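Local atomic coordinates of glycoside transferase (PDB entry 6R2M), a protein that probably hydrolyses exopolysaccharide outside the cell as a glycoside hydrolase. Residues A[59-64]-A[115-120]; A[49-54]-A[100-105]. One frame throughout, in Å; residues are numbered along the deposited sequence.

Contact 1. Residues A[59-64]-A[115-120]; sequences YLVEVN and EKFSFP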
ATOM      1  N   TYR A  59       5.290  -5.384  -7.729  1.00  7.39           N
ATOM      2  CA  TYR A  59       6.631  -5.264  -8.282  1.00  6.88           C
ATOM      3  C   TYR A  59       6.822  -6.182  -9.486  1.00  8.05           C
ATOM      4  O   TYR A  59       7.395  -5.774 -10.499  1.00  6.78           O
ATOM      5  CB  TYR A  59       7.678  -5.571  -7.201  1.00  7.69           C
ATOM      6  CG  TYR A  59       9.083  -5.459  -7.732  1.00  6.23           C
ATOM      7  CD1 TYR A  59       9.718  -4.219  -7.788  1.00  8.30           C
ATOM      8  CD2 TYR A  59       9.749  -6.570  -8.235  1.00  8.06           C
ATOM      9  CE1 TYR A  59      10.996  -4.091  -8.290  1.00  9.60           C
ATOM     10  CE2 TYR A  59      11.042  -6.458  -8.750  1.00  7.27           C
ATOM     11  CZ  TYR A  59      11.655  -5.215  -8.776  1.00  9.60           C
ATOM     12  OH  TYR A  59      12.932  -5.084  -9.313  1.00  9.44           O
ATOM     13  N   LEU A  60       6.344  -7.426  -9.395  1.00  5.31           N
ATOM     14  CA  LEU A  60       6.592  -8.395 -10.455  1.00  5.20           C
ATOM     15  C   LEU A  60       5.896  -8.016 -11.753  1.00  7.05           C
ATOM     16  O   LEU A  60       6.427  -8.291 -12.832  1.00  7.72           O
ATOM     17  CB  LEU A  60       6.160  -9.787  -9.986  1.00  4.91           C
ATOM     18  CG  LEU A  60       7.021 -10.256  -8.816  1.00  6.40           C
ATOM     19  CD1 LEU A  60       6.381 -11.470  -8.195  1.00  5.76           C
ATOM     20  CD2 LEU A  60       8.500 -10.531  -9.191  1.00  7.20           C
ATOM     21  N   VAL A  61       4.724  -7.378 -11.679  1.00  7.45           N
ATOM     22  CA  VAL A  61       4.104  -6.858 -12.897  1.00  8.96           C
ATOM     23  C   VAL A  61       4.957  -5.745 -13.481  1.00 10.36           C
ATOM     24  O   VAL A  61       5.171  -5.682 -14.701  1.00 11.78           O
ATOM     25  CB  VAL A  61       2.667  -6.385 -12.616  1.00 10.81           C
ATOM     26  CG1 VAL A  61       2.070  -5.706 -13.865  1.00 14.58           C
ATOM     27  CG2 VAL A  61       1.801  -7.549 -12.199  1.00 11.93           C
ATOM     28  N   GLU A  62       5.484  -4.866 -12.618  1.00  9.54           N
ATOM     29  CA  GLU A  62       6.281  -3.742 -13.091  1.00 11.95           C
ATOM     30  C   GLU A  62       7.531  -4.215 -13.829  1.00 10.29           C
ATOM     31  O   GLU A  62       7.930  -3.607 -14.830  1.00 13.00           O
ATOM     32  CB  GLU A  62       6.655  -2.830 -11.913  1.00 12.04           C
ATOM     33  CG  GLU A  62       7.454  -1.598 -12.294  1.00 23.28           C
ATOM     34  CD  GLU A  62       6.711  -0.667 -13.243  1.00 27.08           C
ATOM     35  OE1 GLU A  62       5.459  -0.610 -13.196  1.00 24.19           O
ATOM     36  OE2 GLU A  62       7.397   0.014 -14.040  1.00 28.80           O
ATOM     37  N   VAL A  63       8.150  -5.305 -13.373  1.00  8.27           N
ATOM     38  CA  VAL A  63       9.376  -5.802 -14.002  1.00  9.29           C
ATOM     39  C   VAL A  63       9.100  -6.925 -15.005  1.00  7.61           C
ATOM     40  O   VAL A  63      10.038  -7.579 -15.468  1.00  8.55           O
ATOM     41  CB  VAL A  63      10.432  -6.238 -12.964  1.00  8.99           C
ATOM     42  CG1 VAL A  63      10.816  -5.060 -12.075  1.00 10.44           C
ATOM     43  CG2 VAL A  63       9.962  -7.429 -12.108  1.00  6.58           C
ATOM     44  N   ASN A  64       7.836  -7.152 -15.361  1.00  8.57           N
ATOM     45  CA  ASN A  64       7.478  -8.050 -16.466  1.00  8.12           C
ATOM     46  C   ASN A  64       7.900  -9.487 -16.193  1.00  7.88           C
ATOM     47  O   ASN A  64       8.469 -10.152 -17.055  1.00  8.96           O
ATOM     48  CB  ASN A  64       8.071  -7.568 -17.799  1.00  7.28           C
ATOM     49  CG  ASN A  64       7.480  -8.302 -18.996  1.00  8.66           C
ATOM     50  OD1 ASN A  64       6.274  -8.535 -19.047  1.00 10.66           O
ATOM     51  ND2 ASN A  64       8.331  -8.702 -19.937  1.00  8.87           N
ATOM     52  N   GLU A 115      -3.500  -7.748 -18.095  1.00  8.84           N
ATOM     53  CA  GLU A 115      -3.138  -7.063 -19.329  1.00  9.86           C
ATOM     54  C   GLU A 115      -1.672  -7.306 -19.666  1.00  7.98           C
ATOM     55  O   GLU A 115      -1.346  -7.757 -20.769  1.00 11.32           O
ATOM     56  CB  GLU A 115      -3.423  -5.567 -19.206  1.00 12.21           C
ATOM     57  CG  GLU A 115      -4.883  -5.257 -18.948  1.00 11.53           C
ATOM     58  CD  GLU A 115      -5.114  -3.791 -18.632  1.00 21.43           C
ATOM     59  OE1 GLU A 115      -4.126  -3.049 -18.424  1.00 19.99           O
ATOM     60  OE2 GLU A 115      -6.288  -3.377 -18.582  1.00 21.00           O
ATOM     61  N   LYS A 116      -0.788  -7.065 -18.698  1.00  8.43           N
ATOM     62  CA  LYS A 116       0.651  -7.170 -18.943  1.00 10.53           C
ATOM     63  C   LYS A 116       1.031  -8.553 -19.462  1.00 11.60           C
ATOM     64  O   LYS A 116       1.883  -8.679 -20.353  1.00 11.09           O
ATOM     65  CB  LYS A 116       1.413  -6.848 -17.652  1.00  7.95           C
ATOM     66  CG  LYS A 116       2.940  -6.868 -17.783  1.00  9.25           C
ATOM     67  CD  LYS A 116       3.417  -5.711 -18.646  1.00 11.50           C
ATOM     68  CE  LYS A 116       4.914  -5.466 -18.411  1.00 12.62           C
ATOM     69  NZ  LYS A 116       5.409  -4.337 -19.256  1.00 12.83           N
ATOM     70  N   PHE A 117       0.411  -9.601 -18.915  1.00  7.76           N
ATOM     71  CA  PHE A 117       0.759 -10.983 -19.216  1.00  8.61           C
ATOM     72  C   PHE A 117      -0.262 -11.679 -20.113  1.00  9.90           C
ATOM     73  O   PHE A 117      -0.187 -12.902 -20.266  1.00 12.49           O
ATOM     74  CB  PHE A 117       0.924 -11.771 -17.918  1.00  8.92           C
ATOM     75  CG  PHE A 117       1.956 -11.196 -16.990  1.00  7.31           C
ATOM     76  CD1 PHE A 117       3.157 -10.688 -17.490  1.00  7.39           C
ATOM     77  CD2 PHE A 117       1.738 -11.174 -15.621  1.00  9.05           C
ATOM     78  CE1 PHE A 117       4.117 -10.169 -16.640  1.00  9.55           C
ATOM     79  CE2 PHE A 117       2.686 -10.659 -14.766  1.00  6.24           C
ATOM     80  CZ  PHE A 117       3.880 -10.144 -15.276  1.00  7.79           C
ATOM     81  N   SER A 118      -1.215 -10.936 -20.678  1.00  8.94           N
ATOM     82  CA  SER A 118      -2.233 -11.473 -21.594  1.00 11.96           C
ATOM     83  C   SER A 118      -2.876 -12.743 -21.031  1.00 10.16           C
ATOM     84  O   SER A 118      -2.859 -13.815 -21.641  1.00 13.57           O
ATOM     85  CB  SER A 118      -1.627 -11.727 -22.974  1.00 13.18           C
ATOM     86  OG  SER A 118      -1.215 -10.503 -23.565  1.00 17.24           O
ATOM     87  N   PHE A 119      -3.465 -12.595 -19.847  1.00 12.12           N
ATOM     88  CA  PHE A 119      -3.958 -13.733 -19.075  1.00 10.08           C
ATOM     89  C   PHE A 119      -5.286 -13.337 -18.448  1.00 10.10           C
ATOM     90  O   PHE A 119      -5.339 -12.863 -17.304  1.00  9.77           O
ATOM     91  CB  PHE A 119      -2.935 -14.158 -18.018  1.00  9.06           C
ATOM     92  CG  PHE A 119      -3.069 -15.590 -17.579  1.00  9.38           C
ATOM     93  CD1 PHE A 119      -2.851 -16.622 -18.467  1.00 11.26           C
ATOM     94  CD2 PHE A 119      -3.367 -15.896 -16.264  1.00 12.18           C
ATOM     95  CE1 PHE A 119      -2.947 -17.936 -18.059  1.00 16.33           C
ATOM     96  CE2 PHE A 119      -3.464 -17.216 -15.847  1.00 13.57           C
ATOM     97  CZ  PHE A 119      -3.262 -18.236 -16.749  1.00 18.43           C
ATOM     98  N   PRO A 120      -6.391 -13.520 -19.175  1.00  7.58           N
ATOM     99  CA  PRO A 120      -7.686 -13.018 -18.683  1.00  9.35           C
ATOM    100  C   PRO A 120      -8.112 -13.595 -17.350  1.00 10.77           C
ATOM    101  O   PRO A 120      -8.874 -12.942 -16.622  1.00 11.42           O
ATOM    102  CB  PRO A 120      -8.661 -13.420 -19.800  1.00 14.29           C
ATOM    103  CG  PRO A 120      -7.818 -13.479 -21.029  1.00 12.46           C
ATOM    104  CD  PRO A 120      -6.474 -14.006 -20.566  1.00 10.07           C
TER
HETATM  105  O   HOH W   1       7.745  -3.968 -17.543  1.00 12.22           O
HETATM  106  O   HOH W   2       4.633  -8.611 -21.062  1.00 14.20           O

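Contact 2. Residues A[49-54]-A[100-105]; sequences LAESIG and IVDDFR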
ATOM      1  N   LEU A  49       2.401 -11.548   5.561  1.00  6.72           N
ATOM      2  CA  LEU A  49       1.349 -10.548   5.375  1.00  6.92           C
ATOM      3  C   LEU A  49       0.783 -10.561   3.958  1.00  6.80           C
ATOM      4  O   LEU A  49       1.527 -10.690   2.984  1.00  8.15           O
ATOM      5  CB  LEU A  49       1.901  -9.148   5.668  1.00  8.45           C
ATOM      6  CG  LEU A  49       2.491  -8.946   7.072  1.00  7.39           C
ATOM      7  CD1 LEU A  49       3.283  -7.649   7.128  1.00  9.57           C
ATOM      8  CD2 LEU A  49       1.368  -8.904   8.090  1.00  8.97           C
ATOM      9  N   ALA A  50      -0.548 -10.414   3.850  1.00  5.87           N
ATOM     10  CA  ALA A  50      -1.140 -10.169   2.539  1.00  6.24           C
ATOM     11  C   ALA A  50      -0.567  -8.909   1.923  1.00  7.14           C
ATOM     12  O   ALA A  50      -0.462  -8.803   0.689  1.00  7.13           O
ATOM     13  CB  ALA A  50      -2.671 -10.074   2.646  1.00  5.70           C
ATOM     14  N   GLU A  51      -0.199  -7.946   2.767  1.00  5.42           N
ATOM     15  CA  GLU A  51       0.441  -6.726   2.312  1.00  4.80           C
ATOM     16  C   GLU A  51       1.727  -7.034   1.556  1.00  7.01           C
ATOM     17  O   GLU A  51       1.966  -6.502   0.460  1.00  6.28           O
ATOM     18  CB  GLU A  51       0.716  -5.847   3.531  1.00  8.31           C
ATOM     19  CG  GLU A  51       1.509  -4.597   3.260  1.00  9.59           C
ATOM     20  CD  GLU A  51       1.759  -3.855   4.543  1.00  9.63           C
ATOM     21  OE1 GLU A  51       2.698  -4.231   5.272  1.00 12.52           O
ATOM     22  OE2 GLU A  51       0.998  -2.919   4.826  1.00 12.76           O
ATOM     23  N   SER A  52       2.553  -7.913   2.118  1.00  6.91           N
ATOM     24  CA  SER A  52       3.841  -8.222   1.507  1.00  5.32           C
ATOM     25  C   SER A  52       3.680  -8.948   0.178  1.00  6.71           C
ATOM     26  O   SER A  52       4.315  -8.572  -0.816  1.00  6.18           O
ATOM     27  CB  SER A  52       4.705  -9.044   2.457  1.00  5.62           C
ATOM     28  OG  SER A  52       4.871  -8.375   3.681  1.00  6.52           O
ATOM     29  N   ILE A  53       2.842  -9.996   0.129  1.00  8.32           N
ATOM     30  CA  ILE A  53       2.689 -10.721  -1.133  1.00  7.42           C
ATOM     31  C   ILE A  53       2.062  -9.812  -2.186  1.00  7.53           C
ATOM     32  O   ILE A  53       2.452  -9.852  -3.356  1.00  8.26           O
ATOM     33  CB  ILE A  53       1.907 -12.046  -0.937  1.00  7.06           C
ATOM     34  CG1 ILE A  53       1.958 -12.901  -2.208  1.00 10.37           C
ATOM     35  CG2 ILE A  53       0.450 -11.798  -0.534  1.00  8.75           C
ATOM     36  CD1 ILE A  53       1.395 -14.319  -2.016  1.00  7.39           C
ATOM     37  N   GLY A  54       1.125  -8.942  -1.789  1.00  5.51           N
ATOM     38  CA  GLY A  54       0.539  -8.024  -2.754  1.00  4.84           C
ATOM     39  C   GLY A  54       1.550  -7.025  -3.300  1.00  6.13           C
ATOM     40  O   GLY A  54       1.527  -6.691  -4.490  1.00  6.36           O
ATOM     41  N   ILE A 100      -8.989  -4.264   3.911  1.00  7.68           N
ATOM     42  CA  ILE A 100      -9.396  -3.867   2.560  1.00  6.64           C
ATOM     43  C   ILE A 100      -8.224  -3.307   1.770  1.00  8.82           C
ATOM     44  O   ILE A 100      -8.153  -3.502   0.554  1.00  5.93           O
ATOM     45  CB  ILE A 100     -10.581  -2.878   2.558  1.00  9.40           C
ATOM     46  CG1 ILE A 100     -10.235  -1.543   3.242  1.00  8.38           C
ATOM     47  CG2 ILE A 100     -11.832  -3.545   3.101  1.00 11.80           C
ATOM     48  CD1 ILE A 100     -11.395  -0.520   3.200  1.00 11.52           C
ATOM     49  N   VAL A 101      -7.280  -2.636   2.435  1.00  7.45           N
ATOM     50  CA  VAL A 101      -6.148  -2.047   1.722  1.00  7.76           C
ATOM     51  C   VAL A 101      -5.351  -3.131   1.006  1.00  7.99           C
ATOM     52  O   VAL A 101      -4.854  -2.922  -0.110  1.00  6.96           O
ATOM     53  CB  VAL A 101      -5.276  -1.213   2.690  1.00  6.79           C
ATOM     54  CG1 VAL A 101      -4.700  -2.069   3.861  1.00  7.85           C
ATOM     55  CG2 VAL A 101      -4.189  -0.441   1.944  1.00  9.86           C
ATOM     56  N   ASP A 102      -5.242  -4.314   1.623  1.00  4.85           N
ATOM     57  CA  ASP A 102      -4.498  -5.418   1.025  1.00  6.06           C
ATOM     58  C   ASP A 102      -5.289  -6.098  -0.084  1.00  6.96           C
ATOM     59  O   ASP A 102      -4.690  -6.552  -1.074  1.00  8.60           O
ATOM     60  CB  ASP A 102      -4.089  -6.422   2.112  1.00  7.75           C
ATOM     61  CG  ASP A 102      -3.178  -5.790   3.165  1.00  8.66           C
ATOM     62  OD1 ASP A 102      -2.399  -4.880   2.809  1.00  8.96           O
ATOM     63  OD2 ASP A 102      -3.247  -6.176   4.355  1.00 13.48           O
ATOM     64  N   ASP A 103      -6.625  -6.163   0.046  1.00  7.41           N
ATOM     65  CA  ASP A 103      -7.447  -6.673  -1.046  1.00  7.79           C
ATOM     66  C   ASP A 103      -7.319  -5.779  -2.263  1.00  8.29           C
ATOM     67  O   ASP A 103      -7.160  -6.266  -3.383  1.00  7.04           O
ATOM     68  CB  ASP A 103      -8.925  -6.735  -0.663  1.00  6.43           C
ATOM     69  CG  ASP A 103      -9.211  -7.638   0.507  1.00 10.77           C
ATOM     70  OD1 ASP A 103      -8.305  -8.353   0.987  1.00 14.27           O
ATOM     71  OD2 ASP A 103     -10.388  -7.625   0.934  1.00 11.91           O
ATOM     72  N   PHE A 104      -7.407  -4.458  -2.043  1.00  7.90           N
ATOM     73  CA  PHE A 104      -7.294  -3.472  -3.120  1.00  6.11           C
ATOM     74  C   PHE A 104      -5.970  -3.621  -3.856  1.00  8.13           C
ATOM     75  O   PHE A 104      -5.917  -3.590  -5.091  1.00  6.01           O
ATOM     76  CB  PHE A 104      -7.404  -2.049  -2.554  1.00  6.29           C
ATOM     77  CG  PHE A 104      -8.771  -1.666  -2.058  1.00  5.95           C
ATOM     78  CD1 PHE A 104      -9.927  -2.272  -2.546  1.00  5.29           C
ATOM     79  CD2 PHE A 104      -8.884  -0.676  -1.085  1.00  6.63           C
ATOM     80  CE1 PHE A 104     -11.174  -1.884  -2.068  1.00  8.28           C
ATOM     81  CE2 PHE A 104     -10.111  -0.288  -0.608  1.00  9.24           C
ATOM     82  CZ  PHE A 104     -11.268  -0.896  -1.107  1.00  7.24           C
ATOM     83  N   ARG A 105      -4.883  -3.767  -3.106  1.00  7.37           N
ATOM     84  CA  ARG A 105      -3.566  -3.878  -3.725  1.00  4.71           C
ATOM     85  C   ARG A 105      -3.463  -5.143  -4.568  1.00  6.34           C
ATOM     86  O   ARG A 105      -2.975  -5.105  -5.697  1.00  6.91           O
ATOM     87  CB  ARG A 105      -2.477  -3.864  -2.654  1.00  5.39           C
ATOM     88  CG  ARG A 105      -1.088  -3.874  -3.274  1.00  8.03           C
ATOM     89  CD  ARG A 105      -0.011  -3.960  -2.203  1.00  8.01           C
ATOM     90  NE  ARG A 105      -0.077  -2.824  -1.281  1.00  8.72           N
ATOM     91  CZ  ARG A 105      -0.554  -2.882  -0.045  1.00  7.53           C
ATOM     92  NH1 ARG A 105      -1.053  -4.016   0.450  1.00  8.62           N
ATOM     93  NH2 ARG A 105      -0.543  -1.790   0.708  1.00 10.29           N
TER
HETATM   94  O   HOH W   3      -1.749  -6.621  -0.588  1.00  6.88           O
HETATM   95  O   HOH W   4      -1.444  -7.693   5.434  1.00  7.29           O
HETATM   96  O   HOH W   5      -1.082  -2.272   3.633  1.00 17.77           O

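Contact 1. Residues A[59-64]-A[115-120]
Two Schellman motifs meet here, at the C-terminal ends of helices 50-62 and 100-116 in what is, as in related glycoside hydrolases, probably an (alpha/alpha)6 barrel. Asn64 and Ser118, both with positive phi, are the C-prime residues; the bond from Asn64 N to Val61 O, 3.1 Å, belongs to the first of these turns. The contact is carried by Val61 and Asn64 on one side and by Lys116 and Phe117 on the other. Phe117 has CG anti to its carbonyl carbon (chi1 -58°), and its ring tip reaches the opposing helix end. There CZ lies 4.1 Å from Val61 CA, approached obliquely, while Leu60 O and Asn64 OD1 sit at the ring edge. The Asn64 amide runs alongside the ring in the opposite direction, its plane only 28° from that of the ring, so that OD1 comes within 3.6 Å of Phe117 CE1. Val61 divides its two methyls between the neighbours: CG2 meets Phe117 CE2, and CG1, anti to the backbone N, lies 4.0 Å from Lys116 CB. Lys116 leaves the helix with CG anti to N, then bends at chi2 (69°) and crosses Asn64 at about a right angle, bringing its CE methylene 3.4 Å from Asn64 OD1. No direct hydrogen bond joins the segments, and two waters bridge them instead. One links Lys116 NZ to Glu62 O, tethering the ammonium to a carbonyl of the capped helix end. Thr15 and Thr16 of the N-terminal tail add a further layer: Asn64 ND2 donates to Thr16 O, which helps to fix the rotation of the amide. With ND2 so held, OD1 is turned to the second water, which donates to Asn64 OD1 at 2.6 Å and to Lys116 O at 2.8 Å.

Contact 2. Residues A[49-54]-A[100-105]
Helices 50-62 and 100-116 begin side by side and nearly parallel; the axes of the two short segments approach to 9.0 Å, at an angle of 17°, an arrangement consistent with two like-directed helices of an (alpha/alpha)6 barrel. The packed part of this pairing is tight, with Ala50, Gly54 and Asp102 buried. Ala50 CB points across to Asp102 CB at 4.0 Å, and one turn further on the bare backbone of Gly54 lets the aliphatic part of Arg105 lie directly against it, with Arg105 CD 3.6 Å from Gly54 C. Between these two points a water is wedged between the helices, donating to Ala50 O and Asp102 O and accepting from Arg105 NH1. The Asp102 carboxylate presses on the flank of Glu51, its OD1 3.3 Å from Glu51 CB. The Arg105 chain is extended to CD and bends at chi3, turning its guanidinium back along its own helix. NH1 then donates to Asp102 OD1 in a salt bridge of 2.9 Å with an N-H...O angle of 152°; the oxygen uses its anti lone pair and lies in the guanidinium plane.

The other side is wet. Glu51, extended beyond CG, holds its carboxylate across the guanidinium, the planes 76° apart, with no N-H pointing at it. Glu51 OE2 is 4.4 Å from Asp102 OD1, a repulsion that might raise the pKa of one acid and that Arg105 probably offsets. Two waters bridge the segments here. One accepts from Glu51 N and donates to Asp102 OD2. The other accepts from Arg105 NH2 and donates both to Asp102 OD1 and, at 2.5 Å, to Glu51 OE2.

Both contacts join helix 50-62 to helix 100-116, contact 2 at their starts and contact 1 at their ends, with centres about 17 Å apart. Contact 2 lies nearer the middle of the chain, about 7 Å from its centre, and is buried; contact 1 lies about 18 Å out and is only partly buried. Their chemistry runs against the simple expectation: the buried contact is the charged one. At 49-54/100-105 small residues bring the helices together around a cluster of charged side chains, whereas at 59-64/115-120 an aromatic ring, a valine and a lysine methylene chain pack between helix-ending turns. Neither has a direct hydrogen bond between its segments, and each relies on bridging waters.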